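Local coordinates for protein benzoylformate Decarboxylase (Polynucleobacter necessarius, PDB 4K9Q) that probably decarboxylates benzoylformate or a related 2-oxo acid, using bound thiamine diphosphate and a magnesium ion, at residues A[203-208]-A[270-275]; A[292-298]-A[307-313]. All blocks are in the same frame, centred on the assembly; numbering follows the deposited sequence.

How the interactions relate
Both contacts lie in the central domain of the thiamine diphosphate enzyme, in one six-stranded parallel sheet with the order 246-249, 228-230, 201-204, 266-270, 291-296, 309-312. Interaction 1 joins the ends of strands 201-204 and 266-270. Interaction 2 pairs strands 291-296 and 309-312 at the edge of the sheet within this chain. Along the chain, both segments of interaction 1 precede those of interaction 2. Their centres are about 9 Å apart, and they touch directly: Gly271 N lies 2.7 Å from Val295 O, a probable hydrogen bond. Together they cover four adjacent strands of the domain, away from the cofactor and metal sites, and interaction 2 reaches a second subunit.

Interaction 1. Residues A[203-208]-A[270-275]; sequences IYGSDI and IGAPVF
Ile203 O receives the backbone N of Ile270 at 2.8 Å. This bond and the next join two neighbouring parallel strands of a Rossmann-like sheet at their C-terminal ends. Ile270 O takes the N of Gly205 at 2.9 Å. It also meets the CA of Tyr204 in a CA-H...O contact.

Beyond the strands, Gly271 O accepts from Asp207 N at 3.1 Å. This donor lies in the carbonyl plane, on a lone pair. The bond ties the start of the helical turn at Asp207 to the loop after strand 266-270. The two segments run close here. Gly205 CA lies 3.7 Å from Ala272 CB. Gly271 has a positive phi of 82°, which favours glycine. The Asp207 carboxylate lies against the Gly271 backbone, with OD2 3.5 Å from Gly271 CA. Its OD1 forms salt bridges with Lys89 and Arg210, and its OD2 accepts from Asp297 N.

Tyr204 and Ile270 leave the sheet on the same face and run side by side. CE1 of the Tyr204 ring lies 3.9 Å from Ile270 CD1, and the phenol OH bonds to Gly217 O. Ile208 comes from the helix, and its CD1 covers one face of the Tyr204 ring, off-centre toward the rim. The same Ile208 CD1 is 4.1 Å from Ile270 CG2.

Phe275 follows a cis peptide bond. Its CG is turned away from its own carbonyl carbon (chi1 -77°), and the ring meets Ile203 coming from the opposite direction. The Ile203 methyl CD1 sits 3.8 Å from Phe275 CZ.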
loop_
_atom_site.group_PDB
_atom_site.type_symbol
_atom_site.label_atom_id
_atom_site.label_comp_id
_atom_site.label_asym_id
_atom_site.label_seq_id
_atom_site.Cartn_x
_atom_site.Cartn_y
_atom_site.Cartn_z
ATOM N N ILE A 203 -36.371 -2.539 -6.548
ATOM C CA ILE A 203 -35.268 -2.107 -7.402
ATOM C C ILE A 203 -34.312 -3.285 -7.519
ATOM O O ILE A 203 -33.783 -3.760 -6.516
ATOM C CB ILE A 203 -34.532 -0.891 -6.821
ATOM C CG1 ILE A 203 -35.501 0.289 -6.676
ATOM C CG2 ILE A 203 -33.327 -0.512 -7.711
ATOM C CD1 ILE A 203 -34.870 1.505 -6.032
ATOM N N TYR A 204 -34.115 -3.773 -8.739
ATOM C CA TYR A 204 -33.270 -4.954 -8.965
ATOM C C TYR A 204 -31.945 -4.566 -9.624
ATOM O O TYR A 204 -31.917 -3.748 -10.547
ATOM C CB TYR A 204 -33.978 -5.960 -9.878
ATOM C CG TYR A 204 -35.055 -6.810 -9.241
ATOM C CD1 TYR A 204 -35.452 -6.618 -7.923
ATOM C CD2 TYR A 204 -35.677 -7.816 -9.973
ATOM C CE1 TYR A 204 -36.446 -7.415 -7.348
ATOM C CE2 TYR A 204 -36.664 -8.613 -9.411
ATOM C CZ TYR A 204 -37.044 -8.409 -8.103
ATOM O OH TYR A 204 -38.022 -9.211 -7.564
ATOM N N GLY A 205 -30.857 -5.158 -9.148
ATOM C CA GLY A 205 -29.549 -4.951 -9.737
ATOM C C GLY A 205 -28.944 -6.232 -10.272
ATOM O O GLY A 205 -29.541 -7.316 -10.201
ATOM N N SER A 206 -27.725 -6.118 -10.787
ATOM C CA SER A 206 -27.146 -7.187 -11.589
ATOM C C SER A 206 -26.622 -8.422 -10.857
ATOM O O SER A 206 -26.235 -9.380 -11.514
ATOM C CB SER A 206 -26.082 -6.616 -12.520
ATOM O OG SER A 206 -26.696 -5.659 -13.373
ATOM N N ASP A 207 -26.629 -8.424 -9.524
ATOM C CA ASP A 207 -26.318 -9.661 -8.797
ATOM C C ASP A 207 -27.299 -10.744 -9.241
ATOM O O ASP A 207 -26.964 -11.933 -9.286
ATOM C CB ASP A 207 -26.443 -9.495 -7.273
ATOM C CG ASP A 207 -25.357 -8.615 -6.662
ATOM O OD1 ASP A 207 -24.442 -8.144 -7.387
ATOM O OD2 ASP A 207 -25.431 -8.403 -5.421
ATOM N N ILE A 208 -28.517 -10.322 -9.579
ATOM C CA ILE A 208 -29.552 -11.243 -10.027
ATOM C C ILE A 208 -29.139 -11.928 -11.335
ATOM O O ILE A 208 -29.401 -13.114 -11.544
ATOM C CB ILE A 208 -30.915 -10.516 -10.158
ATOM C CG1 ILE A 208 -31.461 -10.177 -8.764
ATOM C CG2 ILE A 208 -31.927 -11.353 -10.961
ATOM C CD1 ILE A 208 -32.580 -9.157 -8.807
ATOM N N ILE A 270 -32.736 -5.269 -4.397
ATOM C CA ILE A 270 -32.140 -6.602 -4.408
ATOM C C ILE A 270 -31.015 -6.705 -5.436
ATOM O O ILE A 270 -31.252 -6.554 -6.637
ATOM C CB ILE A 270 -33.213 -7.692 -4.667
ATOM C CG1 ILE A 270 -34.309 -7.615 -3.596
ATOM C CG2 ILE A 270 -32.584 -9.081 -4.661
ATOM C CD1 ILE A 270 -35.414 -8.621 -3.802
ATOM N N GLY A 271 -29.793 -6.945 -4.962
ATOM C CA GLY A 271 -28.672 -7.235 -5.852
ATOM C C GLY A 271 -27.990 -6.021 -6.466
ATOM O O GLY A 271 -27.423 -6.092 -7.570
ATOM N N ALA A 272 -28.026 -4.907 -5.744
ATOM C CA ALA A 272 -27.490 -3.647 -6.247
ATOM C C ALA A 272 -26.857 -2.809 -5.149
ATOM O O ALA A 272 -27.240 -2.908 -3.981
ATOM C CB ALA A 272 -28.607 -2.840 -6.894
ATOM N N PRO A 273 -25.914 -1.942 -5.536
ATOM C CA PRO A 273 -25.473 -0.846 -4.668
ATOM C C PRO A 273 -26.649 0.079 -4.350
ATOM O O PRO A 273 -27.625 0.175 -5.107
ATOM C CB PRO A 273 -24.477 -0.072 -5.545
ATOM C CG PRO A 273 -24.107 -1.007 -6.660
ATOM C CD PRO A 273 -25.301 -1.878 -6.878
ATOM N N VAL A 274 -26.546 0.778 -3.232
ATOM C CA VAL A 274 -27.526 1.794 -2.891
ATOM C C VAL A 274 -26.778 3.113 -2.698
ATOM O O VAL A 274 -26.258 3.368 -1.610
ATOM C CB VAL A 274 -28.305 1.398 -1.600
ATOM C CG1 VAL A 274 -29.141 2.568 -1.062
ATOM C CG2 VAL A 274 -29.205 0.214 -1.871
ATOM N N PHE A 275 -26.656 3.929 -3.749
ATOM C CA PHE A 275 -27.009 3.599 -5.128
ATOM C C PHE A 275 -25.839 3.990 -6.022
ATOM O O PHE A 275 -24.995 4.806 -5.629
ATOM C CB PHE A 275 -28.219 4.418 -5.599
ATOM C CG PHE A 275 -29.534 3.935 -5.078
ATOM C CD1 PHE A 275 -30.074 2.741 -5.532
ATOM C CD2 PHE A 275 -30.246 4.693 -4.154
ATOM C CE1 PHE A 275 -31.300 2.297 -5.075
ATOM C CE2 PHE A 275 -31.477 4.255 -3.684
ATOM C CZ PHE A 275 -32.003 3.057 -4.142
#

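Interaction 2. Residues A[292-298]-A[307-313]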
loop_
_atom_site.group_PDB
_atom_site.type_symbol
_atom_site.label_atom_id
_atom_site.label_comp_id
_atom_site.label_asym_id
_atom_site.label_seq_id
_atom_site.Cartn_x
_atom_site.Cartn_y
_atom_site.Cartn_z
ATOM N N LEU A 292 -35.917 1.887 3.458
ATOM C CA LEU A 292 -35.312 1.050 2.425
ATOM C C LEU A 292 -34.699 -0.233 2.983
ATOM O O LEU A 292 -34.099 -0.230 4.066
ATOM C CB LEU A 292 -34.255 1.860 1.660
ATOM C CG LEU A 292 -33.475 1.186 0.524
ATOM C CD1 LEU A 292 -33.118 2.196 -0.586
ATOM C CD2 LEU A 292 -32.221 0.528 1.076
ATOM N N LEU A 293 -34.850 -1.323 2.227
ATOM C CA LEU A 293 -34.143 -2.570 2.505
ATOM C C LEU A 293 -33.165 -2.813 1.362
ATOM O O LEU A 293 -33.480 -2.506 0.207
ATOM C CB LEU A 293 -35.117 -3.749 2.583
ATOM C CG LEU A 293 -36.273 -3.594 3.570
ATOM C CD1 LEU A 293 -37.214 -4.780 3.479
ATOM C CD2 LEU A 293 -35.735 -3.442 4.974
ATOM N N GLN A 294 -31.993 -3.363 1.683
ATOM C CA GLN A 294 -30.976 -3.688 0.674
ATOM C C GLN A 294 -30.449 -5.115 0.847
ATOM O O GLN A 294 -30.133 -5.523 1.958
ATOM C CB GLN A 294 -29.783 -2.724 0.778
ATOM C CG GLN A 294 -28.716 -2.975 -0.301
ATOM C CD GLN A 294 -27.438 -2.183 -0.085
ATOM O OE1 GLN A 294 -27.230 -1.590 0.973
ATOM N NE2 GLN A 294 -26.577 -2.161 -1.102
ATOM N N VAL A 295 -30.344 -5.859 -0.254
ATOM C CA VAL A 295 -29.639 -7.147 -0.277
ATOM C C VAL A 295 -28.537 -7.036 -1.323
ATOM O O VAL A 295 -28.806 -6.622 -2.455
ATOM C CB VAL A 295 -30.583 -8.298 -0.698
ATOM C CG1 VAL A 295 -29.802 -9.598 -0.948
ATOM C CG2 VAL A 295 -31.676 -8.509 0.344
ATOM N N SER A 296 -27.302 -7.352 -0.941
ATOM C CA SER A 296 -26.194 -7.410 -1.893
ATOM C C SER A 296 -25.346 -8.616 -1.536
ATOM O O SER A 296 -25.302 -9.013 -0.369
ATOM C CB SER A 296 -25.344 -6.136 -1.831
ATOM O OG SER A 296 -24.189 -6.249 -2.654
ATOM N N ASP A 297 -24.662 -9.198 -2.517
ATOM C CA ASP A 297 -23.777 -10.315 -2.212
ATOM C C ASP A 297 -22.379 -9.840 -1.785
ATOM O O ASP A 297 -21.513 -10.642 -1.456
ATOM C CB ASP A 297 -23.721 -11.319 -3.371
ATOM C CG ASP A 297 -23.094 -10.741 -4.629
ATOM O OD1 ASP A 297 -22.144 -9.929 -4.509
ATOM O OD2 ASP A 297 -23.548 -11.116 -5.737
ATOM N N ASP A 298 -22.189 -8.523 -1.770
ATOM C CA ASP A 298 -20.889 -7.906 -1.514
ATOM C C ASP A 298 -20.941 -7.028 -0.259
ATOM O O ASP A 298 -21.570 -5.971 -0.272
ATOM C CB ASP A 298 -20.534 -7.040 -2.730
ATOM C CG ASP A 298 -19.163 -6.397 -2.631
ATOM O OD1 ASP A 298 -18.475 -6.554 -1.599
ATOM O OD2 ASP A 298 -18.775 -5.718 -3.612
ATOM N N VAL A 307 -28.319 4.753 2.598
ATOM C CA VAL A 307 -29.495 4.659 3.452
ATOM C C VAL A 307 -29.905 3.199 3.587
ATOM O O VAL A 307 -29.566 2.373 2.731
ATOM C CB VAL A 307 -30.679 5.453 2.834
ATOM C CG1 VAL A 307 -31.215 4.746 1.586
ATOM C CG2 VAL A 307 -31.791 5.665 3.850
ATOM N N GLY A 308 -30.618 2.877 4.668
ATOM C CA GLY A 308 -31.368 1.632 4.712
ATOM C C GLY A 308 -30.906 0.560 5.679
ATOM O O GLY A 308 -29.869 0.691 6.345
ATOM N N ASP A 309 -31.709 -0.497 5.767
ATOM C CA ASP A 309 -31.330 -1.706 6.496
ATOM C C ASP A 309 -30.921 -2.763 5.477
ATOM O O ASP A 309 -31.666 -3.061 4.536
ATOM C CB ASP A 309 -32.502 -2.209 7.340
ATOM C CG ASP A 309 -33.026 -1.149 8.296
ATOM O OD1 ASP A 309 -32.228 -0.611 9.090
ATOM O OD2 ASP A 309 -34.233 -0.834 8.235
ATOM N N SER A 310 -29.733 -3.326 5.657
ATOM C CA SER A 310 -29.184 -4.246 4.672
ATOM C C SER A 310 -28.891 -5.628 5.235
ATOM O O SER A 310 -28.795 -5.821 6.450
ATOM C CB SER A 310 -27.887 -3.669 4.093
ATOM O OG SER A 310 -26.916 -3.515 5.119
ATOM N N LEU A 311 -28.761 -6.590 4.330
ATOM C CA LEU A 311 -28.157 -7.878 4.658
ATOM C C LEU A 311 -27.280 -8.334 3.495
ATOM O O LEU A 311 -27.497 -7.929 2.343
ATOM C CB LEU A 311 -29.227 -8.930 4.996
ATOM C CG LEU A 311 -30.220 -9.377 3.920
ATOM C CD1 LEU A 311 -29.604 -10.429 3.006
ATOM C CD2 LEU A 311 -31.478 -9.935 4.560
ATOM N N VAL A 312 -26.277 -9.157 3.797
ATOM C CA VAL A 312 -25.413 -9.706 2.753
ATOM C C VAL A 312 -25.893 -11.100 2.373
ATOM O O VAL A 312 -26.066 -11.970 3.240
ATOM C CB VAL A 312 -23.931 -9.762 3.194
ATOM C CG1 VAL A 312 -23.029 -10.110 2.006
ATOM C CG2 VAL A 312 -23.506 -8.442 3.812
ATOM N N SER A 313 -26.112 -11.312 1.079
ATOM C CA SER A 313 -26.580 -12.597 0.580
ATOM C C SER A 313 -26.472 -12.679 -0.931
ATOM O O SER A 313 -26.655 -11.681 -1.634
ATOM C CB SER A 313 -28.049 -12.815 0.964
ATOM O OG SER A 313 -28.522 -14.050 0.473
HETATM O O HOH W 1 -35.031 0.859 6.613
HETATM O O HOH W 2 -28.619 -0.318 3.071
#
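Leu292 O is gripped by two donors, Asp309 N at 2.9 Å and a water. The same water lies close to Asp309 OD2, but that approach is too short to be trusted, and a bridge is doubtful. Further along, Gln294 N donates to Asp309 O, and Leu311 N donates to Gln294 O. Ser296 N reaches Leu311 O only weakly, at 3.3 Å. Ser313 N closes the ladder on Ser296 O at 2.8 Å.

Val295 and Leu311 lie side by side on one face. CG2 of Val295 is 3.9 Å from Leu311 CD1. Leu311 CG is wedged between its own backbone N and carbonyl carbon (chi1 64°), and its CD1 touches both methyls of Val295. At the start of the pairing, the Leu292 side chain slants across that of Val307, with Leu292 CD1 3.9 Å from Val307 CG1. Gly308 adjoins this pair, and Leu292 CD2 lies 3.9 Å from Gly308 CA.

The pairing joins the two strands of a beta-alpha-beta unit: strand 291-296, the short helix 299-303 and strand 309-312 run in sequence. The two strands are parallel, with 15° between their short axes.

On the other face, the extended Gln294 side chain brings OE1 to 3.8 Å from Ser310 CB. Ser296 OG accepts from Asp298 N in an ST turn, and Asp298 is the N-cap of helix 299-303. Gln294 NE2 is held by Ala272 O, and Thr302 of that helix packs on Gln294, Ser310 and Val312. Asp309 OD2 makes a salt bridge with Arg193, while Asp309 OD1 bonds to Thr175 of the second subunit. Ser177 OG of that subunit bonds to Val312 N.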